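Local atomic coordinates of xylan esterase, putative, AXE2C (Cellvibrio japonicus, PDB entry 2WAA), a protein that removes acetyl groups from plant cell wall polysaccharides, deacetylating xylan and glucomannan with equal efficiency. Residues N29-G37 against H109-L117; Y302-G310 against Q321-Q332. All blocks are in the same frame, centred on the assembly; numbering follows the deposited sequence.

How the contacts relate
The two contacts belong to different parts of one chain. Contact 1 pairs two antiparallel strands in the N-terminal beta domain of this family 2 carbohydrate esterase. Contact 2 packs the loop that follows edge strand 300-302 of the parallel sheet against helix 319-337, in the GDSL-like hydrolase part. The centres of contact 1 and contact 2 are about 33 Å apart, on opposite sides of the centre of the chain. The nearest atoms of contact 1 and contact 2 are about 13 Å apart. Contact 1 lies away from the annotated sites. Contact 2 ends close to them: Gly310 is about 6 Å from the side chains of Asp314 and His316, inferred to form the charge relay with Ser141 as the probable nucleophile.

Contact 1: N29-G37 against H109-L117; sequences NDDASLTFG and HGQVTLKQL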
loop_
_atom_site.group_PDB
_atom_site.type_symbol
_atom_site.label_atom_id
_atom_site.label_comp_id
_atom_site.label_asym_id
_atom_site.label_seq_id
_atom_site.Cartn_x
_atom_site.Cartn_y
_atom_site.Cartn_z
ATOM N N ASN A 29 14.401 9.432 -9.290
ATOM C CA ASN A 29 15.807 9.256 -9.679
ATOM C C ASN A 29 16.372 10.440 -10.446
ATOM O O ASN A 29 15.635 11.293 -10.904
ATOM C CB ASN A 29 16.008 7.991 -10.501
ATOM C CG ASN A 29 15.560 6.763 -9.764
ATOM O OD1 ASN A 29 16.063 6.463 -8.680
ATOM N ND2 ASN A 29 14.619 6.044 -10.337
ATOM N N ASP A 30 17.693 10.467 -10.622
ATOM C CA ASP A 30 18.304 11.629 -11.290
ATOM C C ASP A 30 17.877 11.747 -12.756
ATOM O O ASP A 30 17.893 12.861 -13.329
ATOM C CB ASP A 30 19.829 11.540 -11.256
ATOM C CG ASP A 30 20.414 11.743 -9.863
ATOM O OD1 ASP A 30 19.721 12.240 -8.939
ATOM O OD2 ASP A 30 21.607 11.398 -9.702
ATOM N N ASP A 31 17.513 10.638 -13.373
ATOM C CA ASP A 31 17.050 10.674 -14.795
ATOM C C ASP A 31 15.546 10.922 -14.901
ATOM O O ASP A 31 14.959 10.754 -15.967
ATOM C CB ASP A 31 17.401 9.393 -15.482
ATOM C CG ASP A 31 16.636 8.204 -14.906
ATOM O OD1 ASP A 31 15.935 8.370 -13.865
ATOM O OD2 ASP A 31 16.737 7.126 -15.487
ATOM N N ALA A 32 14.948 11.334 -13.786
ATOM C CA ALA A 32 13.487 11.655 -13.698
ATOM C C ALA A 32 12.562 10.442 -13.818
ATOM O O ALA A 32 11.330 10.601 -13.998
ATOM C CB ALA A 32 13.078 12.775 -14.724
ATOM N N SER A 33 13.125 9.231 -13.707
ATOM C CA SER A 33 12.284 8.032 -13.540
ATOM C C SER A 33 11.795 7.973 -12.086
ATOM O O SER A 33 12.362 8.659 -11.202
ATOM C CB SER A 33 13.055 6.766 -13.938
ATOM O OG SER A 33 14.168 6.588 -13.065
ATOM N N LEU A 34 10.758 7.164 -11.834
ATOM C CA LEU A 34 10.275 6.886 -10.472
ATOM C C LEU A 34 10.470 5.426 -10.176
ATOM O O LEU A 34 10.213 4.553 -11.011
ATOM C CB LEU A 34 8.770 7.184 -10.353
ATOM C CG LEU A 34 8.399 8.634 -10.608
ATOM C CD1 LEU A 34 6.825 8.649 -10.485
ATOM C CD2 LEU A 34 9.108 9.493 -9.580
ATOM N N THR A 35 10.895 5.165 -8.943
ATOM C CA THR A 35 11.037 3.792 -8.473
ATOM C C THR A 35 10.183 3.620 -7.219
ATOM O O THR A 35 10.104 4.533 -6.389
ATOM C CB THR A 35 12.531 3.461 -8.193
ATOM O OG1 THR A 35 13.282 3.647 -9.401
ATOM C CG2 THR A 35 12.676 2.002 -7.799
ATOM N N PHE A 36 9.546 2.464 -7.119
ATOM C CA PHE A 36 8.681 2.200 -5.997
ATOM C C PHE A 36 8.656 0.736 -5.613
ATOM O O PHE A 36 8.910 -0.161 -6.443
ATOM C CB PHE A 36 7.257 2.727 -6.299
ATOM C CG PHE A 36 6.746 2.389 -7.675
ATOM C CD1 PHE A 36 5.988 1.233 -7.906
ATOM C CD2 PHE A 36 7.029 3.235 -8.747
ATOM C CE1 PHE A 36 5.530 0.908 -9.169
ATOM C CE2 PHE A 36 6.557 2.932 -10.040
ATOM C CZ PHE A 36 5.806 1.752 -10.243
ATOM N N GLY A 37 8.358 0.499 -4.325
ATOM C CA GLY A 37 8.391 -0.836 -3.774
ATOM C C GLY A 37 7.131 -1.200 -2.982
ATOM O O GLY A 37 6.806 -2.372 -2.896
ATOM N N HIS A 109 9.356 -8.499 -3.191
ATOM C CA HIS A 109 9.279 -8.984 -4.564
ATOM C C HIS A 109 10.300 -8.263 -5.428
ATOM O O HIS A 109 10.871 -8.844 -6.330
ATOM C CB HIS A 109 7.912 -8.681 -5.181
ATOM C CG HIS A 109 6.760 -9.320 -4.467
ATOM N ND1 HIS A 109 5.472 -9.248 -4.956
ATOM C CD2 HIS A 109 6.692 -10.047 -3.316
ATOM C CE1 HIS A 109 4.652 -9.897 -4.135
ATOM N NE2 HIS A 109 5.369 -10.395 -3.138
ATOM N N GLY A 110 10.519 -6.989 -5.134
ATOM C CA GLY A 110 11.467 -6.163 -5.855
ATOM C C GLY A 110 10.957 -4.729 -5.872
ATOM O O GLY A 110 9.955 -4.387 -5.218
ATOM N N GLN A 111 11.660 -3.898 -6.619
ATOM C CA GLN A 111 11.176 -2.540 -6.828
ATOM C C GLN A 111 10.969 -2.364 -8.319
ATOM O O GLN A 111 11.676 -2.983 -9.152
ATOM C CB GLN A 111 12.166 -1.496 -6.294
ATOM C CG GLN A 111 12.087 -1.332 -4.786
ATOM C CD GLN A 111 12.838 -2.403 -4.092
ATOM O OE1 GLN A 111 13.879 -2.849 -4.606
ATOM N NE2 GLN A 111 12.352 -2.838 -2.901
ATOM N N VAL A 112 9.962 -1.567 -8.666
ATOM C CA VAL A 112 9.625 -1.342 -10.079
ATOM C C VAL A 112 10.013 0.071 -10.438
ATOM O O VAL A 112 9.862 0.967 -9.616
ATOM C CB VAL A 112 8.120 -1.496 -10.277
ATOM C CG1 VAL A 112 7.660 -0.939 -11.682
ATOM C CG2 VAL A 112 7.698 -2.973 -10.101
ATOM N N THR A 113 10.484 0.291 -11.674
ATOM C CA THR A 113 10.823 1.639 -12.115
ATOM C C THR A 113 9.997 1.938 -13.374
ATOM O O THR A 113 9.922 1.109 -14.286
ATOM C CB THR A 113 12.329 1.713 -12.460
ATOM O OG1 THR A 113 13.081 1.496 -11.259
ATOM C CG2 THR A 113 12.697 3.099 -13.133
ATOM N N LEU A 114 9.366 3.107 -13.396
ATOM C CA LEU A 114 8.735 3.607 -14.600
ATOM C C LEU A 114 9.668 4.705 -15.049
ATOM O O LEU A 114 9.948 5.630 -14.273
ATOM C CB LEU A 114 7.365 4.209 -14.272
ATOM C CG LEU A 114 6.788 5.004 -15.445
ATOM C CD1 LEU A 114 6.586 4.103 -16.644
ATOM C CD2 LEU A 114 5.455 5.671 -14.995
ATOM N N LYS A 115 10.181 4.625 -16.277
ATOM C CA LYS A 115 11.149 5.659 -16.739
ATOM C C LYS A 115 10.496 6.814 -17.503
ATOM O O LYS A 115 10.786 7.992 -17.257
ATOM C CB LYS A 115 12.226 5.029 -17.636
ATOM C CG LYS A 115 13.011 3.985 -16.878
ATOM C CD LYS A 115 14.255 3.531 -17.668
ATOM C CE LYS A 115 15.136 2.609 -16.804
ATOM N NZ LYS A 115 16.323 2.108 -17.577
ATOM N N GLN A 116 9.627 6.462 -18.446
ATOM C CA GLN A 116 9.032 7.518 -19.313
ATOM C C GLN A 116 7.844 6.920 -20.043
ATOM O O GLN A 116 7.698 5.694 -20.074
ATOM C CB GLN A 116 10.097 8.128 -20.280
ATOM C CG GLN A 116 10.905 7.125 -20.974
ATOM C CD GLN A 116 12.109 7.694 -21.835
ATOM O OE1 GLN A 116 12.683 6.934 -22.598
ATOM N NE2 GLN A 116 12.478 8.961 -21.682
ATOM N N LEU A 117 6.953 7.776 -20.543
ATOM C CA LEU A 117 5.757 7.355 -21.286
ATOM C C LEU A 117 5.806 8.033 -22.642
ATOM O O LEU A 117 6.156 9.236 -22.709
ATOM C CB LEU A 117 4.494 7.872 -20.581
ATOM C CG LEU A 117 4.087 7.417 -19.185
ATOM C CD1 LEU A 117 2.751 8.089 -18.761
ATOM C CD2 LEU A 117 3.970 5.874 -19.166
HETATM O O HOH W 1 13.294 9.061 -17.377
#
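Thr35 and Thr113 meet through their hydroxyls, OG1 to OG1 at 2.8 Å, and either could be the donor. In both residues OG1 lies beside the backbone N (chi1 -59° and -65°), which brings the two oxygens together. The methyl CG2 of Thr113 turns instead to Ser33, 3.8 Å from its CB. On the other face of the sheet, Phe36 packs against Val112, with CZ 3.6 Å from CG1. The carbonyl oxygen of Val112 sits over one face of the Phe36 ring, toward its rim.

The backbones are joined by four bonds. Leu34 and Leu114 exchange N-H and C=O both ways, and so do Phe36 and Val112; Leu34 N to Leu114 O is 3.0 Å. These are hydrogen-bonded antiparallel pairs, and Thr35 with Thr113 is the non-hydrogen-bonded pair between them. The short segments 34-36 and 112-117 run antiparallel, their directions 165° apart. They are neighbours in an antiparallel sheet of the N-terminal domain, where strand 51-58 also pairs with strand 112-119.

Asn29 steadies one of the two threonine hydroxyls, that of Thr35. Asn29 ND2 donates to Thr35 OG1 at 2.9 Å and to Ser33 OG at 2.8 Å, both partners close to its amide plane. Asn29 also starts a type I turn that ends at Ala32. Asp31 OD1 holds Ser33 twice. Ser33 OG meets the syn lone pair of Asp31 OD1 at 2.6 Å, while Ser33 N comes from above the carboxylate plane and closes an Asx turn. One water donates to both Asp31 O and Lys115 O, linking the turn to the facing strand. Beyond this, Phe36 meets the ring of His103 edge-to-face and touches Leu43 of strand 42-48. Lys115 NZ is bound by Gln83.

Contact 2: Y302-G310 against Q321-Q332; sequences YASSSHHPG and QHAAMARELTPQ
His308 and Gln321 run past each other in opposite directions, with the imidazole and amide planes 32° apart. The backbone oxygen of Gln321 lies 4.1 Å above the centre of one face of the His308 ring. Met325 approaches the same ring obliquely, its CG 3.3 Å from His308 CD2. The methyl of Ala324 is near CE1, also obliquely. His308 NE2 is buried here with no partner in the model.

Beyond His308, the Gln321 amide grips the backbone of Gly310 with both its ends. Gln321 OE1 accepts from Gly310 N at 2.9 Å, and its NE2 donates to Gly310 O at 3.1 Å. Both donors are tilted about 20° from the carbonyl planes they meet. OE1 also accepts from Thr318 N.

Gln332 does the same for Ser304, but in plane. Its OE1 accepts from Ser304 N, and its NE2 reaches Ser304 O at 2.9 Å, each bond on a lone pair. NE2 also donates to Glu328 O, back in its own helix, so the amide has three bonds to fix its rotation. The side chain gets there by extending beyond CG (chi2 -180°).

Between the two glutamines, Glu328 faces Ser306. In one of its two modelled conformers, Glu328 OE1 takes Ser306 N on its syn lone pair, at 3.0 Å. The very short approach of OE2 to Ser306 OG is doubtful.

Gln321 and Gln332, with Glu328 in one conformer, tie the irregular segment to one helix flank. Ala303 CB packs on Leu329 CD1. In the GDSL-like (SGNH) hydrolase fold, this loop links edge strand 300-302 of the parallel sheet to helix 319-337, leading on toward Asp314 and His316. Tyr302 leans on helix 278-295. Met325, Ala326 and Thr330 touch helix 167-174.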
loop_
_atom_site.group_PDB
_atom_site.type_symbol
_atom_site.label_atom_id
_atom_site.label_comp_id
_atom_site.label_asym_id
_atom_site.label_seq_id
_atom_site.Cartn_x
_atom_site.Cartn_y
_atom_site.Cartn_z
ATOM N N TYR A 302 -9.248 3.337 18.679
ATOM C CA TYR A 302 -9.240 1.901 18.460
ATOM C C TYR A 302 -10.397 1.516 17.537
ATOM O O TYR A 302 -11.487 2.067 17.667
ATOM C CB TYR A 302 -9.440 1.183 19.809
ATOM C CG TYR A 302 -9.588 -0.342 19.647
ATOM C CD1 TYR A 302 -8.535 -1.097 19.163
ATOM C CD2 TYR A 302 -10.780 -0.999 19.950
ATOM C CE1 TYR A 302 -8.648 -2.449 18.983
ATOM C CE2 TYR A 302 -10.897 -2.390 19.756
ATOM C CZ TYR A 302 -9.811 -3.085 19.282
ATOM O OH TYR A 302 -9.832 -4.456 19.069
ATOM N N ALA A 303 -10.190 0.561 16.631
ATOM C CA ALA A 303 -11.281 -0.030 15.872
ATOM C C ALA A 303 -11.254 -1.546 16.085
ATOM O O ALA A 303 -10.190 -2.146 15.991
ATOM C CB ALA A 303 -11.133 0.270 14.381
ATOM N N SER A 304 -12.396 -2.151 16.367
ATOM C CA SER A 304 -12.406 -3.589 16.594
ATOM C C SER A 304 -12.539 -4.319 15.264
ATOM O O SER A 304 -13.043 -3.790 14.262
ATOM C CB SER A 304 -13.580 -3.986 17.528
ATOM O OG SER A 304 -14.825 -3.544 17.004
ATOM N N SER A 305 -12.174 -5.585 15.258
ATOM C CA SER A 305 -12.384 -6.311 14.018
ATOM C C SER A 305 -12.580 -7.772 14.266
ATOM O O SER A 305 -12.311 -8.255 15.377
ATOM C CB SER A 305 -11.168 -6.156 13.179
ATOM O OG SER A 305 -10.095 -6.583 13.964
ATOM N N SER A 306 -13.047 -8.451 13.228
ATOM C CA SER A 306 -13.297 -9.864 13.297
ATOM C C SER A 306 -12.027 -10.566 12.896
ATOM O O SER A 306 -11.266 -10.061 12.087
ATOM C CB SER A 306 -14.386 -10.273 12.282
ATOM O OG SER A 306 -15.641 -9.794 12.731
ATOM N N HIS A 307 -11.874 -11.782 13.367
ATOM C CA HIS A 307 -10.878 -12.681 12.778
ATOM C C HIS A 307 -11.389 -13.231 11.456
ATOM O O HIS A 307 -12.558 -13.613 11.345
ATOM C CB HIS A 307 -10.641 -13.838 13.762
ATOM C CG HIS A 307 -9.939 -15.019 13.159
ATOM N ND1 HIS A 307 -8.605 -15.004 12.835
ATOM C CD2 HIS A 307 -10.369 -16.290 12.924
ATOM C CE1 HIS A 307 -8.243 -16.199 12.381
ATOM N NE2 HIS A 307 -9.295 -16.994 12.420
ATOM N N HIS A 308 -10.527 -13.268 10.433
ATOM C CA HIS A 308 -10.849 -13.968 9.188
ATOM C C HIS A 308 -9.852 -15.069 8.981
ATOM O O HIS A 308 -8.660 -14.845 9.086
ATOM C CB HIS A 308 -10.849 -12.988 8.017
ATOM C CG HIS A 308 -11.889 -11.930 8.169
ATOM N ND1 HIS A 308 -13.213 -12.142 7.829
ATOM C CD2 HIS A 308 -11.826 -10.688 8.704
ATOM C CE1 HIS A 308 -13.912 -11.060 8.116
ATOM N NE2 HIS A 308 -13.099 -10.163 8.650
ATOM N N PRO A 309 -10.338 -16.287 8.708
ATOM C CA PRO A 309 -9.444 -17.430 8.783
ATOM C C PRO A 309 -8.713 -17.783 7.497
ATOM O O PRO A 309 -7.994 -18.759 7.493
ATOM C CB PRO A 309 -10.403 -18.574 9.186
ATOM C CG PRO A 309 -11.638 -18.230 8.421
ATOM C CD PRO A 309 -11.753 -16.709 8.688
ATOM N N GLY A 310 -8.890 -17.047 6.403
ATOM C CA GLY A 310 -8.317 -17.495 5.145
ATOM C C GLY A 310 -9.097 -18.684 4.594
ATOM O O GLY A 310 -10.312 -18.739 4.725
ATOM N N GLN A 321 -12.903 -12.060 2.283
ATOM C CA GLN A 321 -12.619 -11.611 3.634
ATOM C C GLN A 321 -12.088 -10.162 3.668
ATOM O O GLN A 321 -12.458 -9.375 4.546
ATOM C CB GLN A 321 -11.665 -12.569 4.314
ATOM C CG GLN A 321 -12.409 -13.899 4.644
ATOM C CD GLN A 321 -11.508 -15.067 4.914
ATOM O OE1 GLN A 321 -10.272 -14.943 4.991
ATOM N NE2 GLN A 321 -12.123 -16.244 5.047
ATOM N N HIS A 322 -11.199 -9.811 2.745
ATOM C CA HIS A 322 -10.769 -8.400 2.658
ATOM C C HIS A 322 -11.955 -7.460 2.436
ATOM O O HIS A 322 -12.009 -6.378 2.982
ATOM C CB HIS A 322 -9.752 -8.222 1.533
ATOM C CG HIS A 322 -8.341 -8.489 1.957
ATOM N ND1 HIS A 322 -7.469 -7.486 2.331
ATOM C CD2 HIS A 322 -7.654 -9.657 2.075
ATOM C CE1 HIS A 322 -6.304 -8.019 2.680
ATOM N NE2 HIS A 322 -6.386 -9.342 2.531
ATOM N N ALA A 323 -12.907 -7.861 1.585
ATOM C CA ALA A 323 -14.107 -7.047 1.383
ATOM C C ALA A 323 -14.885 -6.918 2.694
ATOM O O ALA A 323 -15.329 -5.820 3.055
ATOM C CB ALA A 323 -14.989 -7.681 0.270
ATOM N N ALA A 324 -14.976 -8.026 3.436
ATOM C CA ALA A 324 -15.667 -7.996 4.741
ATOM C C ALA A 324 -14.937 -7.057 5.702
ATOM O O ALA A 324 -15.572 -6.316 6.466
ATOM C CB ALA A 324 -15.792 -9.393 5.330
ATOM N N MET A 325 -13.590 -7.092 5.672
ATOM C CA MET A 325 -12.812 -6.311 6.576
ATOM C C MET A 325 -13.058 -4.801 6.320
ATOM O O MET A 325 -13.196 -4.015 7.251
ATOM C CB MET A 325 -11.303 -6.641 6.398
ATOM C CG MET A 325 -10.909 -8.030 6.901
ATOM S SD MET A 325 -9.187 -8.375 6.426
ATOM C CE MET A 325 -8.348 -7.058 7.184
ATOM N N ALA A 326 -13.169 -4.420 5.048
ATOM C CA ALA A 326 -13.409 -3.033 4.741
ATOM C C ALA A 326 -14.802 -2.643 5.220
ATOM O O ALA A 326 -14.984 -1.562 5.756
ATOM C CB ALA A 326 -13.250 -2.790 3.199
ATOM N N ARG A 327 -15.787 -3.526 5.034
ATOM C CA ARG A 327 -17.161 -3.251 5.538
ATOM C C ARG A 327 -17.256 -3.106 7.075
ATOM O O ARG A 327 -18.133 -2.364 7.606
ATOM C CB ARG A 327 -18.126 -4.329 5.036
ATOM C CG ARG A 327 -18.337 -4.279 3.527
ATOM C CD ARG A 327 -19.505 -5.196 3.144
ATOM N NE ARG A 327 -19.272 -6.597 3.491
ATOM C CZ ARG A 327 -18.784 -7.501 2.634
ATOM N NH1 ARG A 327 -18.478 -7.151 1.397
ATOM N NH2 ARG A 327 -18.610 -8.746 3.021
ATOM N N GLU A 328 -16.386 -3.797 7.819
ATOM C CA GLU A 328 -16.409 -3.706 9.270
ATOM C C GLU A 328 -15.686 -2.482 9.772
ATOM O O GLU A 328 -16.080 -1.883 10.768
ATOM C CB GLU A 328 -15.748 -4.934 9.904
ATOM C CG GLU A 328 -16.613 -6.136 10.026
ATOM C CD GLU A 328 -15.996 -7.148 10.970
ATOM O OE1 GLU A 328 -14.816 -6.985 11.365
ATOM O OE2 GLU A 328 -16.689 -8.100 11.340
ATOM N N LEU A 329 -14.603 -2.129 9.080
ATOM C CA LEU A 329 -13.715 -1.061 9.520
ATOM C C LEU A 329 -14.311 0.304 9.128
ATOM O O LEU A 329 -14.272 1.241 9.905
ATOM C CB LEU A 329 -12.353 -1.241 8.842
ATOM C CG LEU A 329 -11.336 -0.116 8.945
ATOM C CD1 LEU A 329 -11.033 0.126 10.452
ATOM C CD2 LEU A 329 -10.064 -0.489 8.211
ATOM N N THR A 330 -14.832 0.391 7.900
ATOM C CA THR A 330 -15.231 1.673 7.292
ATOM C C THR A 330 -16.207 2.440 8.193
ATOM O O THR A 330 -15.954 3.601 8.505
ATOM C CB THR A 330 -15.761 1.470 5.838
ATOM O OG1 THR A 330 -14.668 0.990 5.007
ATOM C CG2 THR A 330 -16.284 2.811 5.271
ATOM N N PRO A 331 -17.272 1.773 8.689
ATOM C CA PRO A 331 -18.220 2.498 9.568
ATOM C C PRO A 331 -17.608 3.077 10.851
ATOM O O PRO A 331 -18.008 4.159 11.291
ATOM C CB PRO A 331 -19.275 1.426 9.938
ATOM C CG PRO A 331 -19.134 0.340 8.928
ATOM C CD PRO A 331 -17.695 0.392 8.410
ATOM N N GLN A 332 -16.646 2.359 11.435
ATOM C CA GLN A 332 -15.971 2.826 12.611
ATOM C C GLN A 332 -15.099 4.041 12.275
ATOM O O GLN A 332 -15.084 5.012 13.042
ATOM C CB GLN A 332 -15.124 1.716 13.223
ATOM C CG GLN A 332 -15.952 0.503 13.683
ATOM C CD GLN A 332 -15.042 -0.577 14.294
ATOM O OE1 GLN A 332 -14.533 -0.419 15.416
ATOM N NE2 GLN A 332 -14.824 -1.662 13.552
#